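Local coordinates for phosphoribosylformylglycinamidine synthase 2 (Thermus thermophilus, PDB 3VIU), which is a PurM-like (AIR synthase related) enzyme with two pairs of N- and C-terminal domains that binds adenosine-5'-diphosphate and a magnesium ion, at residues A[423-426]-A[432-435]; A[471-476]-A[541-546]; A[428-433]-A[617-622]. One frame throughout, in Å; residues are numbered along the deposited sequence.

Interaction 1. Residues A[423-426]-A[432-435]; sequences ALLP and AVLW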
loop_
_atom_site.group_PDB
_atom_site.type_symbol
_atom_site.label_atom_id
_atom_site.label_comp_id
_atom_site.label_asym_id
_atom_site.label_seq_id
_atom_site.Cartn_x
_atom_site.Cartn_y
_atom_site.Cartn_z
ATOM N N ALA A 423 -2.384 7.832 -18.250
ATOM C CA ALA A 423 -1.077 7.443 -18.764
ATOM C C ALA A 423 -0.006 7.775 -17.743
ATOM O O ALA A 423 -0.049 8.823 -17.095
ATOM C CB ALA A 423 -0.785 8.156 -20.070
ATOM N N LEU A 424 0.948 6.865 -17.592
ATOM C CA LEU A 424 2.044 7.064 -16.662
ATOM C C LEU A 424 3.096 7.938 -17.343
ATOM O O LEU A 424 3.510 7.662 -18.469
ATOM C CB LEU A 424 2.654 5.716 -16.274
ATOM C CG LEU A 424 3.967 5.746 -15.488
ATOM C CD1 LEU A 424 3.737 6.373 -14.122
ATOM C CD2 LEU A 424 4.514 4.333 -15.336
ATOM N N LEU A 425 3.512 9.003 -16.672
ATOM C CA LEU A 425 4.527 9.885 -17.230
ATOM C C LEU A 425 5.879 9.184 -17.064
ATOM O O LEU A 425 6.316 8.909 -15.951
ATOM C CB LEU A 425 4.487 11.231 -16.505
ATOM C CG LEU A 425 3.081 11.861 -16.462
ATOM C CD1 LEU A 425 3.145 13.208 -15.751
ATOM C CD2 LEU A 425 2.527 12.032 -17.877
ATOM N N PRO A 426 6.549 8.868 -18.183
ATOM C CA PRO A 426 7.850 8.183 -18.184
ATOM C C PRO A 426 9.045 8.848 -17.490
ATOM O O PRO A 426 10.013 8.165 -17.136
ATOM C CB PRO A 426 8.098 7.912 -19.674
ATOM C CG PRO A 426 7.363 9.032 -20.355
ATOM C CD PRO A 426 6.086 9.128 -19.559
ATOM N N ALA A 432 4.755 8.077 -8.537
ATOM C CA ALA A 432 4.199 7.764 -9.843
ATOM C C ALA A 432 3.163 8.838 -10.135
ATOM O O ALA A 432 2.399 9.226 -9.251
ATOM C CB ALA A 432 3.549 6.399 -9.821
ATOM N N VAL A 433 3.144 9.326 -11.367
ATOM C CA VAL A 433 2.197 10.369 -11.763
ATOM C C VAL A 433 1.353 9.914 -12.944
ATOM O O VAL A 433 1.854 9.810 -14.058
ATOM C CB VAL A 433 2.934 11.673 -12.161
ATOM C CG1 VAL A 433 1.946 12.696 -12.707
ATOM C CG2 VAL A 433 3.664 12.240 -10.954
ATOM N N LEU A 434 0.076 9.648 -12.691
ATOM C CA LEU A 434 -0.843 9.213 -13.739
ATOM C C LEU A 434 -1.628 10.405 -14.283
ATOM O O LEU A 434 -2.389 11.044 -13.554
ATOM C CB LEU A 434 -1.832 8.170 -13.200
ATOM C CG LEU A 434 -1.357 6.778 -12.776
ATOM C CD1 LEU A 434 -0.585 6.135 -13.912
ATOM C CD2 LEU A 434 -0.504 6.867 -11.527
ATOM N N TRP A 435 -1.443 10.697 -15.566
ATOM C CA TRP A 435 -2.131 11.806 -16.212
ATOM C C TRP A 435 -3.524 11.406 -16.680
ATOM O O TRP A 435 -3.710 10.367 -17.307
ATOM C CB TRP A 435 -1.300 12.307 -17.400
ATOM C CG TRP A 435 -2.022 13.234 -18.349
ATOM C CD1 TRP A 435 -2.841 14.282 -18.018
ATOM C CD2 TRP A 435 -1.911 13.251 -19.776
ATOM N NE1 TRP A 435 -3.238 14.951 -19.152
ATOM C CE2 TRP A 435 -2.683 14.342 -20.245
ATOM C CE3 TRP A 435 -1.232 12.453 -20.707
ATOM C CZ2 TRP A 435 -2.792 14.654 -21.602
ATOM C CZ3 TRP A 435 -1.342 12.764 -22.062
ATOM C CH2 TRP A 435 -2.118 13.856 -22.493
HETATM O O HOH W 1 5.505 8.665 -13.138
#
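The beta hairpin of strands 422-424 and 432-436 is joined at A423 and W435, an antiparallel hydrogen-bonded pair. A423 N gives its hydrogen to W435 O at 3.0 Å, and W435 N returns a straighter bond to A423 O at 2.8 Å (165° at the hydrogen). The next pair, L424 with L434, is non-hydrogen-bonded, with CA atoms 4.6 Å apart, and L434 CD1 comes to 4.0 Å from L424 CB. One residue further, L425 N donates to V433 O at 3.2 Å. The return bond of that pair is replaced by a water, which donates to L425 O and accepts from V433 N, so both backbone atoms are satisfied while the chain opens toward P426. This two-stranded unit forms one margin of a six-stranded mixed sheet: 422-424 is outermost within the chain, and 432-436 is also bonded to strand 441-448. The side chain of L425 carries much of the apolar contact. With CG beside the backbone N (chi1 -52°), it turns back over the partner strand, CD1 meeting V433 CG1 at 3.3 Å, shorter than normal packing and perhaps not exact, and CD2 resting 3.9 Å from W435 CB. The leucine crosses the tryptophan side chain at about a right angle. The indole itself leads away from strand 422-424, and its NE1 is hydrogen-bonded to T439 O. Among the aliphatic groups around L424, A432 and L434 lies V157 of strand 156-163, which belongs to another sheet.

Interaction 2. Residues A[471-476]-A[541-546]; sequences RNVSVV and VGVVGV. With MG (magnesium ion), chain D.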
loop_
_atom_site.group_PDB
_atom_site.type_symbol
_atom_site.label_atom_id
_atom_site.label_comp_id
_atom_site.label_asym_id
_atom_site.label_seq_id
_atom_site.Cartn_x
_atom_site.Cartn_y
_atom_site.Cartn_z
ATOM N N ARG A 471 6.009 13.230 1.368
ATOM C CA ARG A 471 7.111 14.007 0.826
ATOM C C ARG A 471 7.319 13.654 -0.643
ATOM O O ARG A 471 7.523 14.533 -1.481
ATOM C CB ARG A 471 8.405 13.736 1.609
ATOM C CG ARG A 471 9.552 14.700 1.276
ATOM C CD ARG A 471 10.841 14.297 1.959
ATOM N NE ARG A 471 10.629 14.032 3.380
ATOM C CZ ARG A 471 10.915 12.878 3.978
ATOM N NH1 ARG A 471 10.680 12.740 5.271
ATOM N NH2 ARG A 471 11.437 11.866 3.288
ATOM N N ASN A 472 7.254 12.362 -0.951
ATOM C CA ASN A 472 7.445 11.904 -2.319
ATOM C C ASN A 472 6.416 12.449 -3.292
ATOM O O ASN A 472 6.743 12.742 -4.449
ATOM C CB ASN A 472 7.456 10.383 -2.373
ATOM C CG ASN A 472 8.759 9.807 -1.877
ATOM O OD1 ASN A 472 9.830 10.251 -2.290
ATOM N ND2 ASN A 472 8.682 8.814 -0.991
ATOM N N VAL A 473 5.178 12.586 -2.826
ATOM C CA VAL A 473 4.108 13.120 -3.657
ATOM C C VAL A 473 4.297 14.630 -3.782
ATOM O O VAL A 473 4.128 15.195 -4.856
ATOM C CB VAL A 473 2.729 12.805 -3.045
ATOM C CG1 VAL A 473 1.660 13.704 -3.647
ATOM C CG2 VAL A 473 2.388 11.349 -3.294
ATOM N N SER A 474 4.664 15.275 -2.682
ATOM C CA SER A 474 4.889 16.717 -2.680
ATOM C C SER A 474 6.033 17.077 -3.607
ATOM O O SER A 474 6.019 18.118 -4.254
ATOM C CB SER A 474 5.238 17.202 -1.270
ATOM O OG SER A 474 4.166 16.963 -0.388
ATOM N N VAL A 475 7.029 16.200 -3.644
ATOM C CA VAL A 475 8.219 16.387 -4.458
ATOM C C VAL A 475 7.957 16.404 -5.967
ATOM O O VAL A 475 8.735 16.999 -6.717
ATOM C CB VAL A 475 9.268 15.313 -4.095
ATOM C CG1 VAL A 475 10.295 15.170 -5.192
ATOM C CG2 VAL A 475 9.943 15.703 -2.795
ATOM N N VAL A 476 6.893 15.751 -6.432
ATOM C CA VAL A 476 6.619 15.803 -7.867
ATOM C C VAL A 476 5.641 16.940 -8.127
ATOM O O VAL A 476 5.222 17.172 -9.257
ATOM C CB VAL A 476 6.070 14.452 -8.451
ATOM C CG1 VAL A 476 7.134 13.367 -8.312
ATOM C CG2 VAL A 476 4.764 14.041 -7.771
ATOM N N VAL A 541 2.633 2.693 4.033
ATOM C CA VAL A 541 1.794 3.853 3.796
ATOM C C VAL A 541 1.710 4.265 2.339
ATOM O O VAL A 541 2.721 4.556 1.706
ATOM C CB VAL A 541 2.311 5.054 4.610
ATOM C CG1 VAL A 541 1.435 6.281 4.368
ATOM C CG2 VAL A 541 2.343 4.688 6.094
ATOM N N GLY A 542 0.486 4.286 1.822
ATOM C CA GLY A 542 0.252 4.684 0.452
ATOM C C GLY A 542 -0.425 6.040 0.485
ATOM O O GLY A 542 -1.402 6.233 1.214
ATOM N N VAL A 543 0.103 6.982 -0.286
ATOM C CA VAL A 543 -0.454 8.320 -0.332
ATOM C C VAL A 543 -0.826 8.728 -1.746
ATOM O O VAL A 543 -0.075 8.499 -2.691
ATOM C CB VAL A 543 0.544 9.371 0.217
ATOM C CG1 VAL A 543 0.034 10.784 -0.088
ATOM C CG2 VAL A 543 0.725 9.186 1.716
ATOM N N VAL A 544 -1.994 9.342 -1.880
ATOM C CA VAL A 544 -2.455 9.809 -3.171
ATOM C C VAL A 544 -2.588 11.323 -3.109
ATOM O O VAL A 544 -3.003 11.877 -2.096
ATOM C CB VAL A 544 -3.831 9.196 -3.552
ATOM C CG1 VAL A 544 -4.371 9.871 -4.807
ATOM C CG2 VAL A 544 -3.686 7.703 -3.799
ATOM N N GLY A 545 -2.217 11.983 -4.198
ATOM C CA GLY A 545 -2.325 13.426 -4.272
ATOM C C GLY A 545 -2.631 13.831 -5.700
ATOM O O GLY A 545 -2.607 12.993 -6.597
ATOM N N VAL A 546 -2.920 15.108 -5.924
ATOM C CA VAL A 546 -3.211 15.569 -7.269
ATOM C C VAL A 546 -2.390 16.796 -7.609
ATOM O O VAL A 546 -1.903 17.494 -6.718
ATOM C CB VAL A 546 -4.701 15.905 -7.439
ATOM C CG1 VAL A 546 -5.104 16.994 -6.454
ATOM C CG2 VAL A 546 -4.972 16.337 -8.870
HETATM MG MG MG D . 12.230 9.390 -2.712
HETATM O O HOH W 2 12.191 9.212 -0.240
HETATM O O HOH W 3 14.731 9.758 -2.452
#
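V473 reaches strand 541-546 with its two methyls, each at a different spot. CG2 lies 3.8 Å from V543 O and 4.0 Å from V543 CG1, the two valine side chains passing obliquely. G545, having no side chain, lets CG1 of V473 come within 4.0 Å of its CA. The branch that serves the glycine is the one anti to the backbone N (chi1 162°); the other, beside that N, serves V543. No hydrogen bond spans the two segments, which fits a van der Waals contact that buries 111 Å², both sides summed. Around this first shell, A444 of strand 441-448 also touches V473, and V543 packs on A469 and C470, so the last turns of helix 458-475 lie on the sheet of the second PurM-like N-terminal domain (428-547). N472, the residue before V473, does not touch 541-546 and binds magnesium through OD1 at 2.6 Å. Two waters, each 2.5 Å from the metal, share that shell with D430 and D620. ND2 of N472 is hydrogen-bonded to D448 OD1, an assignment that tells the amide's oxygen from its nitrogen and fixes its rotation. R471, on the same turn, forms salt bridges with E599 and with the metal ligand D620, which makes it a second-shell residue of the site. The chemistry thus divides by neighbouring residue: V473 packs on the sheet, while N472, a neutral amide, contributes one oxygen to an otherwise carboxylate and water coordination, whose bonds are long for magnesium and probably loosely defined at this resolution.

Interaction 3. Residues A[428-433]-A[617-622]; sequences KGDAAV and TAHDVA. With MG (magnesium ion), chain D.
D430 and D620 meet at magnesium, each through its OD1, at 2.6 and 2.5 Å from the metal respectively. The two oxygens are 3.2 Å apart, a closeness that the shared cation would be expected to offset. D620 gets there with CG wedged between its own backbone N and carbonyl carbon (chi1 72°), which turns the carboxylate back toward D430 although its CB does not point at that segment. Its OD2 accepts from one metal-bound water at 2.6 Å and is salt-bridged by R471; its backbone O accepts from the other bound water at 2.8 Å. H619 extends differently. CG stands anti to the backbone N (chi1 -173°), and the imidazole edge comes up to the D430 carboxylate, with CD2 2.9 Å from OD1 and OD2 also near; this is a short contact to a ring carbon, not a hydrogen bond. Carboxylate and ring planes are only 17° apart, so the two flat groups are nearly coplanar, with the carboxylate at the ring's edge. On its far side the ring is held by a weak hydrogen bond from ND1 to A629 O of helix 625-634. This metal site joins two domains: D430 sits in the loop leading into strand 432-436 of the second PurM-like N-terminal domain, whereas 618-620 is an outermost strand of the sheet in the C-terminal domain that follows it. A water bridges the backbones, accepting from D430 N at 3.0 Å and donating to A618 O at 2.9 Å. V475, from helix 458-475, packs against both D430 and A618.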
loop_
_atom_site.group_PDB
_atom_site.type_symbol
_atom_site.label_atom_id
_atom_site.label_comp_id
_atom_site.label_asym_id
_atom_site.label_seq_id
_atom_site.Cartn_x
_atom_site.Cartn_y
_atom_site.Cartn_z
ATOM N N LYS A 428 11.070 9.762 -14.698
ATOM C CA LYS A 428 11.160 9.339 -13.306
ATOM C C LYS A 428 11.009 10.435 -12.247
ATOM O O LYS A 428 11.870 11.305 -12.097
ATOM C CB LYS A 428 12.477 8.582 -13.084
ATOM C CG LYS A 428 12.755 8.226 -11.628
ATOM C CD LYS A 428 13.935 7.272 -11.477
ATOM C CE LYS A 428 13.485 5.817 -11.468
ATOM N NZ LYS A 428 12.747 5.445 -12.703
ATOM N N GLY A 429 9.901 10.380 -11.515
ATOM C CA GLY A 429 9.649 11.331 -10.446
ATOM C C GLY A 429 9.657 10.520 -9.162
ATOM O O GLY A 429 9.637 9.292 -9.226
ATOM N N ASP A 430 9.690 11.173 -8.004
ATOM C CA ASP A 430 9.703 10.451 -6.725
ATOM C C ASP A 430 8.393 9.715 -6.436
ATOM O O ASP A 430 8.329 8.851 -5.570
ATOM C CB ASP A 430 10.029 11.408 -5.577
ATOM C CG ASP A 430 11.514 11.652 -5.432
ATOM O OD1 ASP A 430 12.206 10.775 -4.878
ATOM O OD2 ASP A 430 11.996 12.706 -5.881
ATOM N N ALA A 431 7.342 10.069 -7.157
ATOM C CA ALA A 431 6.061 9.402 -6.981
ATOM C C ALA A 431 5.545 9.128 -8.377
ATOM O O ALA A 431 5.881 9.852 -9.304
ATOM C CB ALA A 431 5.084 10.297 -6.220
ATOM N N ALA A 432 4.755 8.077 -8.537
ATOM C CA ALA A 432 4.199 7.764 -9.843
ATOM C C ALA A 432 3.163 8.838 -10.135
ATOM O O ALA A 432 2.399 9.226 -9.251
ATOM C CB ALA A 432 3.549 6.399 -9.821
ATOM N N VAL A 433 3.144 9.326 -11.367
ATOM C CA VAL A 433 2.197 10.369 -11.763
ATOM C C VAL A 433 1.353 9.914 -12.944
ATOM O O VAL A 433 1.854 9.810 -14.058
ATOM C CB VAL A 433 2.934 11.673 -12.161
ATOM C CG1 VAL A 433 1.946 12.696 -12.707
ATOM C CG2 VAL A 433 3.664 12.240 -10.954
ATOM N N THR A 617 12.490 20.105 -11.178
ATOM C CA THR A 617 13.320 18.950 -10.867
ATOM C C THR A 617 13.648 18.957 -9.373
ATOM O O THR A 617 14.303 19.866 -8.853
ATOM C CB THR A 617 14.587 18.910 -11.772
ATOM O OG1 THR A 617 15.620 18.144 -11.145
ATOM C CG2 THR A 617 15.060 20.279 -12.073
ATOM N N ALA A 618 13.131 17.941 -8.686
ATOM C CA ALA A 618 13.300 17.794 -7.248
ATOM C C ALA A 618 13.447 16.324 -6.869
ATOM O O ALA A 618 13.012 15.430 -7.590
ATOM C CB ALA A 618 12.100 18.407 -6.519
ATOM N N HIS A 619 14.053 16.080 -5.716
ATOM C CA HIS A 619 14.272 14.717 -5.261
ATOM C C HIS A 619 14.541 14.814 -3.772
ATOM O O HIS A 619 15.366 15.623 -3.358
ATOM C CB HIS A 619 15.496 14.146 -5.983
ATOM C CG HIS A 619 15.734 12.695 -5.720
ATOM N ND1 HIS A 619 16.993 12.179 -5.492
ATOM C CD2 HIS A 619 14.876 11.651 -5.645
ATOM C CE1 HIS A 619 16.898 10.878 -5.281
ATOM N NE2 HIS A 619 15.625 10.532 -5.370
ATOM N N ASP A 620 13.854 14.022 -2.954
ATOM C CA ASP A 620 14.120 14.116 -1.525
ATOM C C ASP A 620 15.310 13.249 -1.149
ATOM O O ASP A 620 15.661 12.314 -1.873
ATOM C CB ASP A 620 12.880 13.756 -0.696
ATOM C CG ASP A 620 12.552 12.283 -0.719
ATOM O OD1 ASP A 620 12.544 11.688 -1.818
ATOM O OD2 ASP A 620 12.280 11.732 0.370
ATOM N N VAL A 621 15.951 13.596 -0.037
ATOM C CA VAL A 621 17.115 12.873 0.446
ATOM C C VAL A 621 16.677 11.853 1.496
ATOM O O VAL A 621 16.326 12.216 2.618
ATOM C CB VAL A 621 18.138 13.844 1.072
ATOM C CG1 VAL A 621 19.396 13.082 1.477
ATOM C CG2 VAL A 621 18.477 14.957 0.085
ATOM N N ALA A 622 16.704 10.576 1.130
ATOM C CA ALA A 622 16.285 9.532 2.046
ATOM C C ALA A 622 17.415 8.592 2.398
ATOM O O ALA A 622 18.521 9.033 2.704
ATOM C CB ALA A 622 15.114 8.759 1.456
HETATM MG MG MG D . 12.230 9.390 -2.712
HETATM O O HOH W 4 10.512 14.057 -8.215
HETATM O O HOH W 2 12.191 9.212 -0.240
HETATM O O HOH W 3 14.731 9.758 -2.452
#

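The three contacts cluster within one half of the chain: interaction 2 lies 9 Å from interaction 3 between centres, and interaction 1 is 13 Å from each. Interaction 1 comes first along the chain, interaction 3 opens in the hairpin loop and runs into its second strand, sharing A432 and V433, and interaction 2 is nested in the long excursion that interaction 3 closes. All three reach the six-stranded sheet that includes 432-436 and 538-548. V433 CG2 packs on V476 CG2 at 3.8 Å to connect interactions 1 and 2. D430 before strand 432-436, N472 of helix 458-475 and D620 of strand 618-620 converge on magnesium, about 12 Å from the A432 side chain.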